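Side-chain contacts in eukaryotic Translation Initiation 4E (Schistosoma mansoni, PDB 3HXI), which binds the 7-methylguanosine cap of messenger RNA and so probably helps recruit capped transcripts to the ribosome at the start of translation: residues G84-N89 with T147-G152; D14-Y19 with R119-A124. All coordinates share one frame; numbering follows the deposited sequence.

Contact 1: G84-N89 with T147-G152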
loop_
_atom_site.group_PDB
_atom_site.type_symbol
_atom_site.label_atom_id
_atom_site.label_comp_id
_atom_site.label_asym_id
_atom_site.label_seq_id
_atom_site.Cartn_x
_atom_site.Cartn_y
_atom_site.Cartn_z
ATOM N N GLY A 84 2.770 11.149 3.766
ATOM C CA GLY A 84 3.324 10.278 4.783
ATOM C C GLY A 84 2.695 8.916 4.652
ATOM O O GLY A 84 1.747 8.727 3.888
ATOM N N ARG A 85 3.238 7.959 5.394
ATOM C CA ARG A 85 2.761 6.586 5.316
ATOM C C ARG A 85 2.295 6.057 6.659
ATOM O O ARG A 85 2.891 6.370 7.693
ATOM C CB ARG A 85 3.855 5.658 4.741
ATOM C CG ARG A 85 4.975 5.360 5.731
ATOM C CD ARG A 85 6.064 4.521 5.119
ATOM N NE ARG A 85 7.108 4.292 6.103
ATOM C CZ ARG A 85 8.124 3.451 5.966
ATOM N NH1 ARG A 85 9.003 3.327 6.964
ATOM N NH2 ARG A 85 8.265 2.737 4.855
ATOM N N TRP A 86 1.218 5.265 6.634
ATOM C CA TRP A 86 0.914 4.374 7.751
ATOM C C TRP A 86 1.841 3.181 7.620
ATOM O O TRP A 86 1.830 2.522 6.587
ATOM C CB TRP A 86 -0.554 3.928 7.740
ATOM C CG TRP A 86 -1.487 4.956 8.394
ATOM C CD1 TRP A 86 -2.463 5.688 7.779
ATOM C CD2 TRP A 86 -1.483 5.366 9.772
ATOM N NE1 TRP A 86 -3.102 6.521 8.707
ATOM C CE2 TRP A 86 -2.509 6.335 9.929
ATOM C CE3 TRP A 86 -0.736 4.980 10.904
ATOM C CZ2 TRP A 86 -2.798 6.928 11.169
ATOM C CZ3 TRP A 86 -1.011 5.571 12.112
ATOM C CH2 TRP A 86 -2.040 6.544 12.237
ATOM N N LEU A 87 2.651 2.929 8.656
ATOM C CA LEU A 87 3.604 1.822 8.658
ATOM C C LEU A 87 3.133 0.676 9.548
ATOM O O LEU A 87 2.776 0.875 10.718
ATOM C CB LEU A 87 4.995 2.315 9.088
ATOM C CG LEU A 87 6.021 1.184 9.269
ATOM C CD1 LEU A 87 6.492 0.671 7.927
ATOM C CD2 LEU A 87 7.168 1.687 10.105
ATOM N N ILE A 88 3.135 -0.527 8.974
ATOM C CA ILE A 88 2.660 -1.725 9.675
ATOM C C ILE A 88 3.835 -2.685 9.810
ATOM O O ILE A 88 4.399 -3.106 8.800
ATOM C CB ILE A 88 1.563 -2.462 8.870
ATOM C CG1 ILE A 88 0.316 -1.584 8.684
ATOM C CG2 ILE A 88 1.169 -3.800 9.575
ATOM C CD1 ILE A 88 -0.459 -1.929 7.413
ATOM N N ASN A 89 4.209 -3.009 11.050
ATOM C CA ASN A 89 5.275 -3.956 11.296
ATOM C C ASN A 89 4.690 -5.336 11.448
ATOM O O ASN A 89 3.928 -5.613 12.389
ATOM C CB ASN A 89 6.079 -3.578 12.533
ATOM C CG ASN A 89 6.853 -2.288 12.349
ATOM O OD1 ASN A 89 7.434 -2.047 11.292
ATOM N ND2 ASN A 89 6.860 -1.455 13.376
ATOM N N THR A 147 -8.754 12.743 8.899
ATOM C CA THR A 147 -8.845 11.796 7.768
ATOM C C THR A 147 -7.747 10.729 7.852
ATOM O O THR A 147 -8.007 9.528 7.678
ATOM C CB THR A 147 -8.721 12.549 6.428
ATOM O OG1 THR A 147 -9.700 13.596 6.393
ATOM C CG2 THR A 147 -8.942 11.621 5.234
ATOM N N ILE A 148 -6.522 11.176 8.129
ATOM C CA ILE A 148 -5.390 10.270 8.288
ATOM C C ILE A 148 -5.703 9.224 9.367
ATOM O O ILE A 148 -5.539 8.034 9.122
ATOM C CB ILE A 148 -4.090 11.032 8.597
ATOM C CG1 ILE A 148 -3.669 11.875 7.385
ATOM C CG2 ILE A 148 -2.982 10.062 9.091
ATOM C CD1 ILE A 148 -2.445 12.747 7.628
ATOM N N LEU A 149 -6.204 9.674 10.527
ATOM C CA LEU A 149 -6.608 8.768 11.608
ATOM C C LEU A 149 -7.746 7.808 11.280
ATOM O O LEU A 149 -7.657 6.633 11.647
ATOM C CB LEU A 149 -6.879 9.518 12.930
ATOM C CG LEU A 149 -5.701 9.842 13.877
ATOM C CD1 LEU A 149 -5.189 8.591 14.604
ATOM C CD2 LEU A 149 -4.546 10.522 13.192
ATOM N N SER A 150 -8.806 8.264 10.601
ATOM C CA SER A 150 -9.859 7.317 10.174
ATOM C C SER A 150 -9.350 6.270 9.164
ATOM O O SER A 150 -9.814 5.125 9.166
ATOM C CB SER A 150 -11.092 8.031 9.625
ATOM O OG SER A 150 -10.781 8.690 8.412
ATOM N N ILE A 151 -8.387 6.664 8.335
ATOM C CA ILE A 151 -7.757 5.713 7.391
ATOM C C ILE A 151 -6.966 4.678 8.167
ATOM O O ILE A 151 -7.071 3.472 7.904
ATOM C CB ILE A 151 -6.883 6.428 6.354
ATOM C CG1 ILE A 151 -7.765 7.120 5.315
ATOM C CG2 ILE A 151 -5.895 5.448 5.650
ATOM C CD1 ILE A 151 -6.998 8.009 4.387
ATOM N N GLY A 152 -6.180 5.145 9.136
ATOM C CA GLY A 152 -5.386 4.247 9.965
ATOM C C GLY A 152 -6.276 3.266 10.703
ATOM O O GLY A 152 -5.970 2.072 10.762
#
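Trp-86 meets Gly-152 where strand 84-89 runs beneath helix 145-159, the short segments lying 10.0 Å apart between axes and pointing much the same way, at 26°. One side chain carries almost the whole contact. Trp-86 turns its CB toward the helix and, with CG anti to its carbonyl carbon (chi1 -83°), sends its indole across to the helix backbone. There NE1 donates a hydrogen bond of 2.9 Å to Ile-148 O, with an N-H...O angle of 149°. The oxygen lies close to the plane of the indole, whereas the donor stands well above the plane of the carbonyl. The same oxygen also accepts the helical bond from Gly-152 N at 3.0 Å, so a buried carbonyl is shared between a main-chain and a side-chain donor. Gly-152 itself packs over one face of the indole: its CA is 3.7 Å from the centroid of the five-membered ring of Trp-86, a CH-pi contact that brings helix backbone and ring directly together because no side chain intervenes.

Two isoleucines pack against the indole as well. CG2 of Ile-148 lies 3.6 Å from NE1 of Trp-86 and also touches CZ2, beside the hydrogen bond, and CG2 of Ile-151 comes obliquely to CD1 of Trp-86 at 4.0 Å. Leu-149 contributes a looser touch, its CD1 lying 4.4 Å from CH2 of Trp-86. The contact thus seats a helix on the antiparallel sheet of the eIF4E fold, away from the bound cap. Strand 84-89 is held between strands 134-139 and 166-169 by backbone bonds, Phe-167 of the latter meets the Trp-86 ring edge-to-face, and helix 115-120 flanks helix 145-159 through Thr-147 and Ile-151.

Contact 2: D14-Y19 with R119-A124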
loop_
_atom_site.group_PDB
_atom_site.type_symbol
_atom_site.label_atom_id
_atom_site.label_comp_id
_atom_site.label_asym_id
_atom_site.label_seq_id
_atom_site.Cartn_x
_atom_site.Cartn_y
_atom_site.Cartn_z
ATOM N N ASP A 14 -10.532 3.885 -9.286
ATOM C CA ASP A 14 -9.280 4.356 -9.867
ATOM C C ASP A 14 -8.560 3.318 -10.692
ATOM O O ASP A 14 -8.739 2.114 -10.491
ATOM C CB ASP A 14 -8.324 4.837 -8.759
ATOM C CG ASP A 14 -8.608 6.247 -8.334
ATOM O OD1 ASP A 14 -8.247 7.170 -9.099
ATOM O OD2 ASP A 14 -9.209 6.435 -7.256
ATOM N N SER A 15 -7.731 3.808 -11.613
ATOM C CA SER A 15 -6.720 2.994 -12.267
ATOM C C SER A 15 -5.487 2.921 -11.373
ATOM O O SER A 15 -5.099 3.926 -10.762
ATOM C CB SER A 15 -6.331 3.598 -13.612
ATOM O OG SER A 15 -5.418 2.750 -14.270
ATOM N N TRP A 16 -4.894 1.732 -11.302
ATOM C CA TRP A 16 -3.736 1.449 -10.444
ATOM C C TRP A 16 -2.613 0.850 -11.252
ATOM O O TRP A 16 -2.850 0.129 -12.227
ATOM C CB TRP A 16 -4.116 0.458 -9.324
ATOM C CG TRP A 16 -5.188 0.940 -8.437
ATOM C CD1 TRP A 16 -6.534 0.814 -8.641
ATOM C CD2 TRP A 16 -5.033 1.607 -7.178
ATOM N NE1 TRP A 16 -7.226 1.399 -7.611
ATOM C CE2 TRP A 16 -6.333 1.884 -6.690
ATOM C CE3 TRP A 16 -3.926 2.010 -6.421
ATOM C CZ2 TRP A 16 -6.561 2.544 -5.480
ATOM C CZ3 TRP A 16 -4.148 2.656 -5.199
ATOM C CH2 TRP A 16 -5.458 2.925 -4.747
ATOM N N SER A 17 -1.382 1.129 -10.830
ATOM C CA SER A 17 -0.222 0.476 -11.420
ATOM C C SER A 17 0.560 -0.310 -10.369
ATOM O O SER A 17 0.600 0.069 -9.194
ATOM C CB SER A 17 0.662 1.483 -12.136
ATOM O OG SER A 17 -0.048 2.025 -13.241
ATOM N N TYR A 18 1.142 -1.420 -10.805
ATOM C CA TYR A 18 1.784 -2.365 -9.907
ATOM C C TYR A 18 3.255 -2.462 -10.280
ATOM O O TYR A 18 3.613 -2.660 -11.458
ATOM C CB TYR A 18 1.103 -3.721 -10.044
ATOM C CG TYR A 18 1.223 -4.675 -8.868
ATOM C CD1 TYR A 18 2.146 -5.717 -8.891
ATOM C CD2 TYR A 18 0.360 -4.580 -7.764
ATOM C CE1 TYR A 18 2.231 -6.629 -7.838
ATOM C CE2 TYR A 18 0.449 -5.483 -6.696
ATOM C CZ TYR A 18 1.386 -6.514 -6.757
ATOM O OH TYR A 18 1.490 -7.434 -5.733
ATOM N N TYR A 19 4.113 -2.325 -9.280
ATOM C CA TYR A 19 5.542 -2.281 -9.529
ATOM C C TYR A 19 6.277 -3.275 -8.668
ATOM O O TYR A 19 5.848 -3.581 -7.551
ATOM C CB TYR A 19 6.106 -0.892 -9.178
ATOM C CG TYR A 19 5.453 0.284 -9.848
ATOM C CD1 TYR A 19 6.082 0.928 -10.905
ATOM C CD2 TYR A 19 4.216 0.784 -9.401
ATOM C CE1 TYR A 19 5.499 2.032 -11.529
ATOM C CE2 TYR A 19 3.626 1.881 -10.015
ATOM C CZ TYR A 19 4.268 2.494 -11.083
ATOM O OH TYR A 19 3.695 3.581 -11.702
ATOM N N ARG A 119 -9.539 10.184 -1.377
ATOM C CA ARG A 119 -8.713 11.249 -1.956
ATOM C C ARG A 119 -7.298 11.290 -1.362
ATOM O O ARG A 119 -6.364 11.713 -2.031
ATOM C CB ARG A 119 -9.406 12.613 -1.817
ATOM C CG ARG A 119 -10.708 12.718 -2.629
ATOM C CD ARG A 119 -11.247 14.161 -2.701
ATOM N NE ARG A 119 -11.943 14.559 -1.476
ATOM C CZ ARG A 119 -13.271 14.630 -1.368
ATOM N NH1 ARG A 119 -13.835 14.990 -0.229
ATOM N NH2 ARG A 119 -14.039 14.336 -2.402
ATOM N N GLN A 120 -7.155 10.855 -0.110
ATOM C CA GLN A 120 -5.852 10.883 0.559
ATOM C C GLN A 120 -4.948 9.779 0.039
ATOM O O GLN A 120 -3.718 9.875 0.136
ATOM C CB GLN A 120 -6.003 10.718 2.082
ATOM C CG GLN A 120 -6.319 11.974 2.851
ATOM C CD GLN A 120 -5.256 13.041 2.651
ATOM O OE1 GLN A 120 -4.077 12.860 3.012
ATOM N NE2 GLN A 120 -5.660 14.141 2.053
ATOM N N ILE A 121 -5.555 8.728 -0.511
ATOM C CA ILE A 121 -4.803 7.501 -0.818
ATOM C C ILE A 121 -3.898 7.672 -2.032
ATOM O O ILE A 121 -4.356 8.078 -3.116
ATOM C CB ILE A 121 -5.741 6.259 -1.016
ATOM C CG1 ILE A 121 -6.567 5.965 0.252
ATOM C CG2 ILE A 121 -4.927 5.019 -1.491
ATOM C CD1 ILE A 121 -5.777 5.580 1.512
ATOM N N CYS A 122 -2.622 7.342 -1.848
ATOM C CA CYS A 122 -1.682 7.287 -2.960
ATOM C C CYS A 122 -1.393 5.854 -3.375
ATOM O O CYS A 122 -1.505 5.509 -4.548
ATOM C CB CYS A 122 -0.376 7.979 -2.589
ATOM S SG CYS A 122 -0.593 9.745 -2.299
ATOM N N GLY A 123 -1.021 5.013 -2.415
ATOM C CA GLY A 123 -0.675 3.631 -2.747
ATOM C C GLY A 123 -0.289 2.780 -1.551
ATOM O O GLY A 123 -0.335 3.252 -0.409
ATOM N N ALA A 124 0.081 1.533 -1.824
ATOM C CA ALA A 124 0.465 0.563 -0.796
ATOM C C ALA A 124 1.809 -0.089 -1.160
ATOM O O ALA A 124 2.179 -0.171 -2.343
ATOM C CB ALA A 124 -0.616 -0.497 -0.626
#
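Trp-16 and Ile-121 meet on the face of the curved antiparallel sheet of the eIF4E fold that helix 96-108 covers, at a point where strand 121-127 carries a classic beta bulge: Cys-122 and Gly-123 both face Trp-138 of the adjoining strand. The strand segments are not direct neighbours, since strand 63-68 runs between them in the sheet, and their axes approach to 9.2 Å at 32°. The indole of Trp-16 reaches across strand 63-68 to make the contact.

From CB, which does not itself point at the other strand, the side chain sets CG anti to the carbonyl carbon (chi1 -60°), and the ring then extends with its six-membered part leading. The pyrrole atoms CD1 and NE1 stay clear of 119-124, and the far rim makes the touch. CZ3 lies 3.9 Å from Cys-122 O, an oblique approach without a hydrogen bond, and 4.4 Å from Gly-123 CA, which sits at the ring edge.

Around them, Phe-39 meets the Trp-16 ring with its plane at about 20°, while Met-66 and Lys-68 of the intervening strand and Ile-108 of helix 96-108 also touch it. Ile-121 leans on Leu-107 of the same helix. The outermost ring atom, CH2 of Trp-16, meets CG2 of Ile-121 at 3.9 Å, the methyl lying in the plane of the indole.

From the N terminus, segment 14-19 enters the sheet first, and 99 residues separate it from its partner 119-124, where contact 2 closes that long loop. Strand 84-89 lies within the loop, but contact 1 closes its own loop of 57 residues only at 147-152, beyond 119-124, so the two contacts cross along the chain and do not nest. Contact 2 joins strands on one sheet, whereas contact 1 joins that sheet to a helix. Their centres are 15 Å apart, yet they touch: Thr-147 CG2 packs on Gln-120 CG at 3.6 Å, and Ile-151 CD1 lies 4.0 Å from Ile-121 CD1, linking helix 145-159 to the junction of helix 115-120 and strand 121-127.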